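Local coordinates for homoserine O-acetyltransferase (Bacillus anthracis str. 'Ames Ancestor', PDB 3I1I), which probably transfers an acetyl group from acetyl-CoA to the hydroxyl of L-homoserine, using an alpha/beta-hydrolase fold, at residues I47-Y50 / F51-S55; G69-D72 / G73-G76; A80-T83 / N84-F87; Q321-R324 / Y325-M329; V355-I358 / H359-E362. All blocks are in the same frame, centred on the assembly; numbering follows the deposited sequence. Where two conformers were deposited one is given.

Contact 1: residues I47-Y50 / F51-S55; sequences ICHY and FSATS
Tyr50 and Ala53 meet across a type I beta turn that runs from Tyr50 to Ala53. The backbone bond of the turn goes from Ala53 N to Tyr50 O, at 3.0 Å. The same oxygen takes a second bond from His49 ND1, at 2.7 Å. This bond lies in the plane of the imidazole and reaches the carbonyl from the face opposite to Ala53 N. Two N-H groups therefore grip one carbonyl and hold the turn and the ring together. The far nitrogen, His49 NE2, bonds to Asn93 N, so both ring nitrogens are engaged.

The apolar part is a CH-pi contact. Ala53 CB sits 3.8 Å from the centroid of the Tyr50 ring, 10° off its normal. Tyr50 CG stands between its own N and carbonyl carbon (chi1 58°), which brings the ring over the methyl. One face of the His49 imidazole lies against backbone instead, over the peptide between Ala53 and Thr54.

In this alpha/beta-hydrolase fold Tyr50 also borders the residues of a probable Ser-His-Asp triad. The turn follows strand 44-48. Tyr50 packs on Pro154 of the adjoining strand 150-154 and meets Trp70 edge-to-face. Phe51 lies against helix 277-289.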
loop_
_atom_site.group_PDB
_atom_site.type_symbol
_atom_site.label_atom_id
_atom_site.label_comp_id
_atom_site.label_asym_id
_atom_site.label_seq_id
_atom_site.Cartn_x
_atom_site.Cartn_y
_atom_site.Cartn_z
ATOM N N ILE A 47 17.627 13.937 -22.820
ATOM C CA ILE A 47 16.910 14.021 -21.542
ATOM C C ILE A 47 15.950 12.835 -21.478
ATOM O O ILE A 47 15.236 12.541 -22.435
ATOM C CB ILE A 47 16.004 15.287 -21.470
ATOM C CG1 ILE A 47 16.795 16.578 -21.691
ATOM C CG2 ILE A 47 15.276 15.395 -20.116
ATOM C CD1 ILE A 47 17.855 16.851 -20.707
ATOM N N CYS A 48 15.909 12.159 -20.341
ATOM C CA CYS A 48 15.032 11.015 -20.158
ATOM C C CYS A 48 14.001 11.354 -19.098
ATOM O O CYS A 48 14.347 11.946 -18.065
ATOM C CB CYS A 48 15.850 9.852 -19.683
ATOM S SG CYS A 48 17.224 9.480 -20.777
ATOM N N HIS A 49 12.756 10.946 -19.325
ATOM C CA HIS A 49 11.663 11.329 -18.441
ATOM C C HIS A 49 11.378 10.366 -17.279
ATOM O O HIS A 49 11.778 9.207 -17.307
ATOM C CB HIS A 49 10.416 11.693 -19.260
ATOM C CG HIS A 49 9.556 10.540 -19.668
ATOM N ND1 HIS A 49 8.813 9.804 -18.770
ATOM C CD2 HIS A 49 9.210 10.089 -20.897
ATOM C CE1 HIS A 49 8.093 8.910 -19.426
ATOM N NE2 HIS A 49 8.302 9.074 -20.722
ATOM N N TYR A 50 10.729 10.882 -16.244
ATOM C CA TYR A 50 10.470 10.110 -15.031
ATOM C C TYR A 50 9.109 9.389 -15.118
ATOM O O TYR A 50 8.361 9.585 -16.072
ATOM C CB TYR A 50 10.565 10.982 -13.742
ATOM C CG TYR A 50 9.637 12.160 -13.684
ATOM C CD1 TYR A 50 8.368 12.039 -13.127
ATOM C CD2 TYR A 50 10.008 13.398 -14.218
ATOM C CE1 TYR A 50 7.472 13.130 -13.079
ATOM C CE2 TYR A 50 9.143 14.494 -14.176
ATOM C CZ TYR A 50 7.880 14.344 -13.587
ATOM O OH TYR A 50 7.031 15.399 -13.531
ATOM N N PHE A 51 8.837 8.578 -14.088
ATOM C CA PHE A 51 7.734 7.576 -14.022
ATOM C C PHE A 51 6.462 7.959 -14.760
ATOM O O PHE A 51 6.082 7.307 -15.716
ATOM C CB PHE A 51 7.387 7.259 -12.526
ATOM C CG PHE A 51 6.480 6.047 -12.332
ATOM C CD1 PHE A 51 6.997 4.836 -11.948
ATOM C CD2 PHE A 51 5.110 6.141 -12.536
ATOM C CE1 PHE A 51 6.180 3.738 -11.795
ATOM C CE2 PHE A 51 4.288 5.045 -12.390
ATOM C CZ PHE A 51 4.821 3.843 -12.014
ATOM N N SER A 52 5.810 9.008 -14.306
ATOM C CA SER A 52 4.483 9.387 -14.823
ATOM C C SER A 52 4.503 10.483 -15.895
ATOM O O SER A 52 3.437 10.907 -16.328
ATOM C CB SER A 52 3.607 9.885 -13.660
ATOM O OG SER A 52 4.369 10.870 -12.960
ATOM N N ALA A 53 5.685 10.932 -16.305
ATOM C CA ALA A 53 5.825 12.026 -17.299
ATOM C C ALA A 53 5.846 11.526 -18.757
ATOM O O ALA A 53 5.369 10.433 -19.052
ATOM C CB ALA A 53 7.068 12.874 -16.994
ATOM N N THR A 54 6.392 12.347 -19.652
ATOM C CA THR A 54 6.368 12.153 -21.096
ATOM C C THR A 54 7.600 12.837 -21.711
ATOM O O THR A 54 8.399 13.437 -20.999
ATOM C CB THR A 54 5.075 12.776 -21.754
ATOM O OG1 THR A 54 5.151 14.223 -21.799
ATOM C CG2 THR A 54 3.822 12.365 -21.021
ATOM N N SER A 55 7.704 12.797 -23.040
ATOM C CA SER A 55 8.782 13.463 -23.771
ATOM C C SER A 55 8.828 15.002 -23.574
ATOM O O SER A 55 9.826 15.645 -23.895
ATOM C CB SER A 55 8.656 13.152 -25.273
ATOM O OG SER A 55 7.522 13.836 -25.820
#

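Contact 2: residues G69-D72 / G73-G76; sequences GWWD and GLIG
Trp71 O receives two backbone N-H groups from the turn that follows it. Leu74 N binds it at 2.9 Å from above the carbonyl plane. Ile75 N binds it at 3.3 Å and lies in that plane. Ile75 N also makes a bent bond to Asp72 O, at 135°. The chain thus makes about one helix-like turn before it straightens at residues 75-76.

Among the side chains, Leu74 runs beside Trp71 and points the same way. Its CD1 methyl lies over the six-membered ring, 3.7 Å from the centroid and 15° off the normal, a CH-pi contact. The opposite face of the indole meets Trp70 CZ3 near the rim. The ring is therefore sandwiched, and a bond from its NE1 to Gly354 O helps fix its rotation. Ile75 CD1 reaches Trp71 CB, at 4.0 Å. Asp72 CG lies opposite its backbone N (chi1 -170°), which carries the carboxylate off to Gly59, where OD1 bonds to the backbone N.

Trp71 also packs on Met152 and Pro154 of strand 150-154. The arrangement is a tight helical turn in the long loop after strand 44-48, leading into the small parallel pair of strands 75-76 and 81-82.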
loop_
_atom_site.group_PDB
_atom_site.type_symbol
_atom_site.label_atom_id
_atom_site.label_comp_id
_atom_site.label_asym_id
_atom_site.label_seq_id
_atom_site.Cartn_x
_atom_site.Cartn_y
_atom_site.Cartn_z
ATOM N N GLY A 69 6.671 22.182 -20.170
ATOM C CA GLY A 69 7.196 20.859 -19.910
ATOM C C GLY A 69 7.890 20.737 -18.578
ATOM O O GLY A 69 8.286 21.712 -17.972
ATOM N N TRP A 70 8.076 19.507 -18.157
ATOM C CA TRP A 70 8.363 19.213 -16.750
ATOM C C TRP A 70 9.745 19.674 -16.212
ATOM O O TRP A 70 9.953 19.734 -14.996
ATOM C CB TRP A 70 8.089 17.741 -16.489
ATOM C CG TRP A 70 8.798 16.822 -17.379
ATOM C CD1 TRP A 70 8.300 16.214 -18.478
ATOM C CD2 TRP A 70 10.167 16.410 -17.264
ATOM N NE1 TRP A 70 9.266 15.434 -19.062
ATOM C CE2 TRP A 70 10.425 15.531 -18.332
ATOM C CE3 TRP A 70 11.185 16.677 -16.347
ATOM C CZ2 TRP A 70 11.683 14.905 -18.528
ATOM C CZ3 TRP A 70 12.452 16.041 -16.527
ATOM C CH2 TRP A 70 12.680 15.180 -17.626
ATOM N N TRP A 71 10.680 19.999 -17.095
ATOM C CA TRP A 71 11.991 20.548 -16.703
ATOM C C TRP A 71 12.246 21.881 -17.406
ATOM O O TRP A 71 13.408 22.255 -17.678
ATOM C CB TRP A 71 13.127 19.542 -16.989
ATOM C CG TRP A 71 13.833 18.969 -15.784
ATOM C CD1 TRP A 71 13.472 19.101 -14.479
ATOM C CD2 TRP A 71 15.001 18.130 -15.784
ATOM N NE1 TRP A 71 14.351 18.424 -13.659
ATOM C CE2 TRP A 71 15.289 17.807 -14.435
ATOM C CE3 TRP A 71 15.822 17.607 -16.793
ATOM C CZ2 TRP A 71 16.373 17.021 -14.065
ATOM C CZ3 TRP A 71 16.911 16.816 -16.430
ATOM C CH2 TRP A 71 17.178 16.531 -15.072
ATOM N N ASP A 72 11.167 22.624 -17.648
ATOM C CA ASP A 72 11.245 23.858 -18.433
ATOM C C ASP A 72 12.204 24.861 -17.835
ATOM O O ASP A 72 12.917 25.556 -18.563
ATOM C CB ASP A 72 9.881 24.514 -18.615
ATOM C CG ASP A 72 9.922 25.657 -19.617
ATOM O OD1 ASP A 72 9.981 25.397 -20.860
ATOM O OD2 ASP A 72 9.931 26.825 -19.162
ATOM N N GLY A 73 12.247 24.936 -16.509
ATOM C CA GLY A 73 13.154 25.847 -15.843
ATOM C C GLY A 73 14.632 25.614 -16.109
ATOM O O GLY A 73 15.428 26.530 -15.941
ATOM N N LEU A 74 15.012 24.380 -16.462
ATOM C CA LEU A 74 16.420 24.030 -16.763
ATOM C C LEU A 74 16.763 24.170 -18.230
ATOM O O LEU A 74 17.930 24.327 -18.572
ATOM C CB LEU A 74 16.722 22.568 -16.396
ATOM C CG LEU A 74 17.321 22.277 -15.028
ATOM C CD1 LEU A 74 17.416 20.756 -14.844
ATOM C CD2 LEU A 74 18.671 23.016 -14.776
ATOM N N ILE A 75 15.763 23.998 -19.093
ATOM C CA ILE A 75 16.001 23.875 -20.513
ATOM C C ILE A 75 15.425 25.063 -21.246
ATOM O O ILE A 75 14.211 25.280 -21.192
ATOM C CB ILE A 75 15.310 22.639 -21.103
ATOM C CG1 ILE A 75 15.742 21.365 -20.358
ATOM C CG2 ILE A 75 15.608 22.537 -22.598
ATOM C CD1 ILE A 75 14.813 20.145 -20.591
ATOM N N GLY A 76 16.282 25.794 -21.958
ATOM C CA GLY A 76 15.855 26.842 -22.876
ATOM C C GLY A 76 16.943 27.891 -23.090
ATOM O O GLY A 76 18.053 27.757 -22.565
#

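Contact 3: residues A80-T83 / N84-F87; sequences AIDT and NQYF
Asp82 O accepts two backbone bonds as the chain turns through residues 82-86, from Gln85 N, above the carbonyl plane, at 2.9 Å and from Tyr86 N, in that plane, at 2.8 Å.

The Asp82 side chain closes an Asx turn over the start of the same stretch. Its OD1 accepts Asn84 N, two residues on, at 3.1 Å in a fairly straight bond. The donor arrives from above the carboxylate plane, 58° out of it. CG is anti to the backbone N of Asp82 (chi1 -172°), and this swings the carboxylate across to that N-H. Asp82 OD1 also accepts Gly78 N, so a single oxygen joins this turn to the loop before it. The other oxygen works through water 1. The water donates to Asp82 OD2 at 2.6 Å and accepts from Asn84 ND2 at 2.7 Å. It bridges a carboxylate and an amide whose planes stand 71° apart. Gln85 CB packs against Asp82 O, at 3.4 Å. The Tyr86 ring approaches that oxygen with CD2, at 3.6 Å.

The turn connects strand 81-82 to strand 87-91 of the main sheet. Tyr86 and Ile81 both pack on Ile45 of strand 44-48 and on Leu369 of helix 362-370. Thr83 touches Tyr34 of strand 24-34.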
loop_
_atom_site.group_PDB
_atom_site.type_symbol
_atom_site.label_atom_id
_atom_site.label_comp_id
_atom_site.label_asym_id
_atom_site.label_seq_id
_atom_site.Cartn_x
_atom_site.Cartn_y
_atom_site.Cartn_z
ATOM N N ALA A 80 20.308 26.712 -17.924
ATOM C CA ALA A 80 21.428 25.852 -17.547
ATOM C C ALA A 80 21.766 24.847 -18.644
ATOM O O ALA A 80 22.918 24.503 -18.822
ATOM C CB ALA A 80 21.112 25.120 -16.216
ATOM N N ILE A 81 20.725 24.315 -19.284
ATOM C CA ILE A 81 20.837 23.486 -20.474
ATOM C C ILE A 81 20.364 24.426 -21.575
ATOM O O ILE A 81 19.171 24.545 -21.881
ATOM C CB ILE A 81 19.960 22.257 -20.368
ATOM C CG1 ILE A 81 20.337 21.454 -19.131
ATOM C CG2 ILE A 81 20.075 21.405 -21.622
ATOM C CD1 ILE A 81 19.409 20.340 -18.829
ATOM N N ASP A 82 21.327 25.140 -22.118
ATOM C CA ASP A 82 21.079 26.273 -22.987
ATOM C C ASP A 82 20.784 25.847 -24.438
ATOM O O ASP A 82 21.681 25.419 -25.182
ATOM C CB ASP A 82 22.313 27.171 -22.922
ATOM C CG ASP A 82 22.127 28.492 -23.620
ATOM O OD1 ASP A 82 21.024 28.778 -24.151
ATOM O OD2 ASP A 82 23.122 29.248 -23.638
ATOM N N THR A 83 19.532 25.987 -24.842
ATOM C CA THR A 83 19.126 25.646 -26.208
ATOM C C THR A 83 19.652 26.609 -27.315
ATOM O O THR A 83 19.510 26.301 -28.499
ATOM C CB THR A 83 17.600 25.575 -26.324
ATOM O OG1 THR A 83 17.031 26.823 -25.887
ATOM C CG2 THR A 83 17.068 24.446 -25.484
ATOM N N ASN A 84 20.284 27.735 -26.961
ATOM C CA ASN A 84 21.061 28.488 -27.967
ATOM C C ASN A 84 22.369 27.783 -28.273
ATOM O O ASN A 84 23.076 28.159 -29.189
ATOM C CB ASN A 84 21.419 29.904 -27.513
ATOM C CG ASN A 84 20.235 30.749 -27.291
ATOM O OD1 ASN A 84 19.264 30.681 -28.047
ATOM N ND2 ASN A 84 20.288 31.576 -26.244
ATOM N N GLN A 85 22.716 26.780 -27.490
ATOM C CA GLN A 85 23.996 26.093 -27.645
ATOM C C GLN A 85 23.867 24.607 -27.885
ATOM O O GLN A 85 24.666 24.027 -28.610
ATOM C CB GLN A 85 24.750 26.297 -26.377
ATOM C CG GLN A 85 26.199 26.113 -26.527
ATOM C CD GLN A 85 26.913 26.464 -25.251
ATOM O OE1 GLN A 85 26.525 27.414 -24.536
ATOM N NE2 GLN A 85 27.973 25.701 -24.945
ATOM N N TYR A 86 22.857 23.980 -27.295
ATOM C CA TYR A 86 22.709 22.532 -27.381
ATOM C C TYR A 86 21.452 22.126 -28.166
ATOM O O TYR A 86 20.438 22.841 -28.201
ATOM C CB TYR A 86 22.665 21.926 -25.973
ATOM C CG TYR A 86 23.963 22.087 -25.230
ATOM C CD1 TYR A 86 25.083 21.450 -25.672
ATOM C CD2 TYR A 86 24.066 22.885 -24.088
ATOM C CE1 TYR A 86 26.282 21.584 -25.044
ATOM C CE2 TYR A 86 25.287 23.030 -23.431
ATOM C CZ TYR A 86 26.391 22.366 -23.921
ATOM O OH TYR A 86 27.637 22.448 -23.335
ATOM N N PHE A 87 21.537 20.959 -28.791
ATOM C CA PHE A 87 20.385 20.350 -29.418
ATOM C C PHE A 87 19.879 19.331 -28.404
ATOM O O PHE A 87 20.570 18.355 -28.109
ATOM C CB PHE A 87 20.820 19.675 -30.715
ATOM C CG PHE A 87 19.715 19.002 -31.441
ATOM C CD1 PHE A 87 18.653 19.742 -31.931
ATOM C CD2 PHE A 87 19.730 17.653 -31.635
ATOM C CE1 PHE A 87 17.625 19.144 -32.602
ATOM C CE2 PHE A 87 18.697 17.026 -32.320
ATOM C CZ PHE A 87 17.640 17.778 -32.806
HETATM O O HOH W 1 22.409 31.573 -24.582
#

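Contact 4: residues Q321-R324 / Y325-M329; sequences QPSR and YNYKM. With PO4 (phosphate ion), chain C.
The first turn of helix 324-335 brings Arg324 and Tyr325 together. Arg324 CG lies over the centre of the Tyr325 ring, 3.7 Å from the centroid and only 4° off the normal. This is a CH-pi contact. A chi1 of 68° turns the arginine chain back over the ring. It then bends at chi3. The guanidinium plane is tilted 31° from that of the ring, and its edge faces a phosphate ion, probably from the crystallisation liquor. Arg324 NH1 donates to phosphate O2 at 2.8 Å. Pro322 CB packs on Tyr325 CE2, at 4.0 Å.

The helix starts with a bond from Asn326 N to Ser323 O, at 2.9 Å. A weak one from Tyr327 N, at 3.5 Å, shares that oxygen. Lys328 N bonds to Arg324 O at 3.2 Å. Ser323 OG and Tyr327 OH are both held by Glu344, one on each carboxylate oxygen. Asn326 ND2 reaches back to Thr180 O.

Tyr325 OH bonds to Glu234 of the third subunit, which also packs on Pro322 and Arg324. The arrangement is a helix start at a subunit interface, in the loop-to-helix link after strand 309-313.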
loop_
_atom_site.group_PDB
_atom_site.type_symbol
_atom_site.label_atom_id
_atom_site.label_comp_id
_atom_site.label_asym_id
_atom_site.label_seq_id
_atom_site.Cartn_x
_atom_site.Cartn_y
_atom_site.Cartn_z
ATOM N N GLN A 321 14.777 7.439 -3.017
ATOM C CA GLN A 321 16.099 7.179 -3.526
ATOM C C GLN A 321 17.152 7.687 -2.538
ATOM O O GLN A 321 17.689 8.794 -2.690
ATOM C CB GLN A 321 16.266 7.859 -4.894
ATOM C CG GLN A 321 15.384 7.262 -6.034
ATOM C CD GLN A 321 15.630 5.784 -6.260
ATOM O OE1 GLN A 321 16.688 5.231 -5.896
ATOM N NE2 GLN A 321 14.644 5.120 -6.799
ATOM N N PRO A 322 17.449 6.877 -1.507
ATOM C CA PRO A 322 18.391 7.292 -0.481
ATOM C C PRO A 322 19.740 7.646 -1.068
ATOM O O PRO A 322 20.289 6.924 -1.902
ATOM C CB PRO A 322 18.488 6.059 0.392
ATOM C CG PRO A 322 17.175 5.386 0.226
ATOM C CD PRO A 322 16.856 5.569 -1.200
ATOM N N SER A 323 20.289 8.753 -0.651
ATOM C CA SER A 323 21.457 9.253 -1.317
ATOM C C SER A 323 22.727 8.436 -1.012
ATOM O O SER A 323 23.724 8.522 -1.743
ATOM C CB SER A 323 21.656 10.715 -0.944
ATOM O OG SER A 323 22.131 10.785 0.359
ATOM N N ARG A 324 22.734 7.632 0.049
ATOM C CA ARG A 324 23.988 6.924 0.346
ATOM C C ARG A 324 24.506 6.083 -0.848
ATOM O O ARG A 324 25.693 5.920 -1.001
ATOM C CB ARG A 324 23.899 6.053 1.597
ATOM C CG ARG A 324 22.985 4.888 1.412
ATOM C CD ARG A 324 22.774 4.147 2.712
ATOM N NE ARG A 324 23.983 3.478 3.146
ATOM C CZ ARG A 324 24.280 3.161 4.407
ATOM N NH1 ARG A 324 23.470 3.431 5.405
ATOM N NH2 ARG A 324 25.394 2.530 4.652
ATOM N N TYR A 325 23.627 5.556 -1.682
ATOM C CA TYR A 325 24.090 4.712 -2.784
ATOM C C TYR A 325 24.660 5.549 -3.921
ATOM O O TYR A 325 25.408 5.022 -4.724
ATOM C CB TYR A 325 22.981 3.781 -3.271
ATOM C CG TYR A 325 22.342 3.040 -2.126
ATOM C CD1 TYR A 325 23.050 2.072 -1.431
ATOM C CD2 TYR A 325 21.059 3.371 -1.689
ATOM C CE1 TYR A 325 22.490 1.416 -0.334
ATOM C CE2 TYR A 325 20.470 2.711 -0.616
ATOM C CZ TYR A 325 21.185 1.744 0.070
ATOM O OH TYR A 325 20.614 1.107 1.147
ATOM N N ASN A 326 24.352 6.851 -3.989
ATOM C CA ASN A 326 25.058 7.709 -4.957
ATOM C C ASN A 326 26.542 7.820 -4.554
ATOM O O ASN A 326 27.457 7.763 -5.413
ATOM C CB ASN A 326 24.448 9.100 -5.051
ATOM C CG ASN A 326 23.150 9.169 -5.845
ATOM O OD1 ASN A 326 22.837 10.236 -6.368
ATOM N ND2 ASN A 326 22.404 8.075 -5.947
ATOM N N TYR A 327 26.789 7.979 -3.249
ATOM C CA TYR A 327 28.166 8.090 -2.735
ATOM C C TYR A 327 28.944 6.820 -2.976
ATOM O O TYR A 327 30.108 6.852 -3.383
ATOM C CB TYR A 327 28.177 8.438 -1.256
ATOM C CG TYR A 327 27.776 9.867 -0.996
ATOM C CD1 TYR A 327 28.688 10.915 -1.160
ATOM C CD2 TYR A 327 26.470 10.184 -0.648
ATOM C CE1 TYR A 327 28.306 12.253 -0.974
ATOM C CE2 TYR A 327 26.076 11.501 -0.438
ATOM C CZ TYR A 327 26.996 12.526 -0.592
ATOM O OH TYR A 327 26.572 13.813 -0.352
ATOM N N LYS A 328 28.297 5.677 -2.770
ATOM C CA LYS A 328 28.977 4.405 -2.993
ATOM C C LYS A 328 29.434 4.303 -4.456
ATOM O O LYS A 328 30.600 4.034 -4.735
ATOM C CB LYS A 328 28.053 3.243 -2.624
ATOM C CG LYS A 328 28.648 1.871 -2.817
ATOM C CD LYS A 328 29.664 1.521 -1.705
ATOM C CE LYS A 328 31.124 1.554 -2.172
ATOM N NZ LYS A 328 31.759 0.253 -1.801
HETATM N N MSE A 329 28.513 4.539 -5.373
HETATM C CA MSE A 329 28.765 4.451 -6.814
HETATM C C MSE A 329 29.888 5.376 -7.262
HETATM O O MSE A 329 30.773 4.981 -8.023
HETATM C CB MSE A 329 27.481 4.774 -7.566
HETATM C CG MSE A 329 27.667 5.224 -8.995
HETATM SE SE MSE A 329 25.949 5.380 -9.883
HETATM C CE MSE A 329 26.508 6.077 -11.633
HETATM P P PO4 C . 20.368 5.639 5.716
HETATM O O1 PO4 C . 19.998 5.692 4.251
HETATM O O2 PO4 C . 20.876 4.260 6.064
HETATM O O3 PO4 C . 19.188 5.978 6.603
HETATM O O4 PO4 C . 21.453 6.646 6.016
#

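Contact 5: residues V355-I358 / H359-E362; sequences VFDI and HLFE
Ile358 sets its side chain against Phe361, with CD1 3.9 Å from CZ of the ring. Its carbonyl serves the backbone as well. Ile358 O accepts Phe361 N at 3.1 Å from above the carbonyl plane, and Glu362 N at 3.0 Å almost in line with the C=O. The same oxygen lies over one face of the Phe361 ring, toward the rim. A chi1 of 60° tucks the Phe361 ring back over its own turn. The Ile358 side chain also packs on Trp71 and Leu74.

These residues form the link between two helices. Asp357 is the first residue to leave helix 353-356, and Phe361 is the N-cap residue of helix 362-370.

Asp357 O accepts Leu360 N at 2.8 Å. Leu360 CD1 also comes to 3.5 Å from Asp357 CB, and the two side chains run alongside each other. His359 lies beside the aspartate too. In one of its two modelled conformers it sets CE1 near Asp357 OD1, with the oxygen at the ring edge, a placement that remains doubtful. The other carboxylate oxygen, Asp357 OD2, bonds to Asn349 ND2.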
loop_
_atom_site.group_PDB
_atom_site.type_symbol
_atom_site.label_atom_id
_atom_site.label_comp_id
_atom_site.label_asym_id
_atom_site.label_seq_id
_atom_site.Cartn_x
_atom_site.Cartn_y
_atom_site.Cartn_z
ATOM N N VAL A 355 12.666 17.798 -9.474
ATOM C CA VAL A 355 11.864 18.392 -10.533
ATOM C C VAL A 355 11.415 19.808 -10.167
ATOM O O VAL A 355 11.341 20.645 -11.016
ATOM C CB VAL A 355 10.644 17.475 -10.841
ATOM C CG1 VAL A 355 9.800 18.054 -11.920
ATOM C CG2 VAL A 355 11.143 16.073 -11.244
ATOM N N PHE A 356 11.142 20.075 -8.895
ATOM C CA PHE A 356 10.614 21.352 -8.464
ATOM C C PHE A 356 11.647 22.336 -7.933
ATOM O O PHE A 356 11.300 23.486 -7.730
ATOM C CB PHE A 356 9.614 21.154 -7.320
ATOM C CG PHE A 356 8.401 20.355 -7.671
ATOM C CD1 PHE A 356 7.959 20.219 -8.973
ATOM C CD2 PHE A 356 7.640 19.809 -6.657
ATOM C CE1 PHE A 356 6.807 19.501 -9.253
ATOM C CE2 PHE A 356 6.498 19.104 -6.922
ATOM C CZ PHE A 356 6.074 18.943 -8.227
ATOM N N ASP A 357 12.875 21.927 -7.631
ATOM C CA ASP A 357 13.870 22.877 -7.083
ATOM C C ASP A 357 15.151 22.956 -7.914
ATOM O O ASP A 357 16.270 22.888 -7.419
ATOM C CB ASP A 357 14.155 22.534 -5.633
ATOM C CG ASP A 357 12.930 22.687 -4.779
ATOM O OD1 ASP A 357 12.591 23.859 -4.506
ATOM O OD2 ASP A 357 12.301 21.667 -4.404
ATOM N N ILE A 358 14.921 23.097 -9.200
ATOM C CA ILE A 358 15.910 23.383 -10.213
ATOM C C ILE A 358 16.913 24.411 -9.755
ATOM O O ILE A 358 18.090 24.253 -9.990
ATOM C CB ILE A 358 15.141 23.861 -11.515
ATOM C CG1 ILE A 358 14.930 22.656 -12.391
ATOM C CG2 ILE A 358 15.821 25.027 -12.275
ATOM C CD1 ILE A 358 14.280 21.518 -11.692
ATOM N N HIS A 359 16.475 25.443 -9.059
ATOM C CA HIS A 359 17.387 26.485 -8.582
ATOM C C HIS A 359 18.497 25.933 -7.721
ATOM O O HIS A 359 19.568 26.492 -7.658
ATOM C CB HIS A 359 16.652 27.638 -7.853
ATOM C CG HIS A 359 15.985 27.254 -6.565
ATOM N ND1 HIS A 359 14.828 26.492 -6.515
ATOM C CD2 HIS A 359 16.282 27.574 -5.279
ATOM C CE1 HIS A 359 14.459 26.343 -5.252
ATOM N NE2 HIS A 359 15.316 26.998 -4.484
ATOM N N LEU A 360 18.255 24.803 -7.074
ATOM C CA LEU A 360 19.271 24.237 -6.140
ATOM C C LEU A 360 20.498 23.635 -6.850
ATOM O O LEU A 360 21.571 23.521 -6.242
ATOM C CB LEU A 360 18.641 23.205 -5.183
ATOM C CG LEU A 360 17.572 23.759 -4.216
ATOM C CD1 LEU A 360 16.879 22.641 -3.428
ATOM C CD2 LEU A 360 18.178 24.825 -3.256
ATOM N N PHE A 361 20.339 23.278 -8.125
ATOM C CA PHE A 361 21.418 22.609 -8.877
ATOM C C PHE A 361 21.686 23.105 -10.312
ATOM O O PHE A 361 22.596 22.581 -10.960
ATOM C CB PHE A 361 21.224 21.069 -8.896
ATOM C CG PHE A 361 19.925 20.592 -9.523
ATOM C CD1 PHE A 361 19.886 20.191 -10.854
ATOM C CD2 PHE A 361 18.741 20.505 -8.762
ATOM C CE1 PHE A 361 18.706 19.736 -11.438
ATOM C CE2 PHE A 361 17.544 20.053 -9.345
ATOM C CZ PHE A 361 17.532 19.656 -10.672
ATOM N N GLU A 362 20.920 24.088 -10.809
ATOM C CA GLU A 362 21.096 24.535 -12.200
ATOM C C GLU A 362 22.515 25.061 -12.439
ATOM O O GLU A 362 23.096 24.856 -13.493
ATOM C CB GLU A 362 20.075 25.601 -12.568
ATOM C CG GLU A 362 20.293 26.932 -11.861
ATOM C CD GLU A 362 19.129 27.907 -12.014
ATOM O OE1 GLU A 362 18.402 27.852 -13.033
ATOM O OE2 GLU A 362 18.955 28.757 -11.115
#

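Contacts 1, 2, 3 and 5 form a touching group, while contact 4 stands apart on the surface, about 9 Å from contact 1 at the nearest atoms. Contact 1 is the most central and contact 2 is buried beside it. Trp70 joins them by a probable hydrogen bond from NE1 to Thr54 O. Contacts 2 and 3 share the small sheet of strands 75-76 and 81-82. Contact 5 meets contact 2 through apolar packing of Ile358 on Leu74. Aromatic rings over methyls mark contacts 1 and 2. Contact 3, farther out, uses a carboxylate and a water. Contact 4 adds an arginine-bound phosphate and a neighbouring subunit.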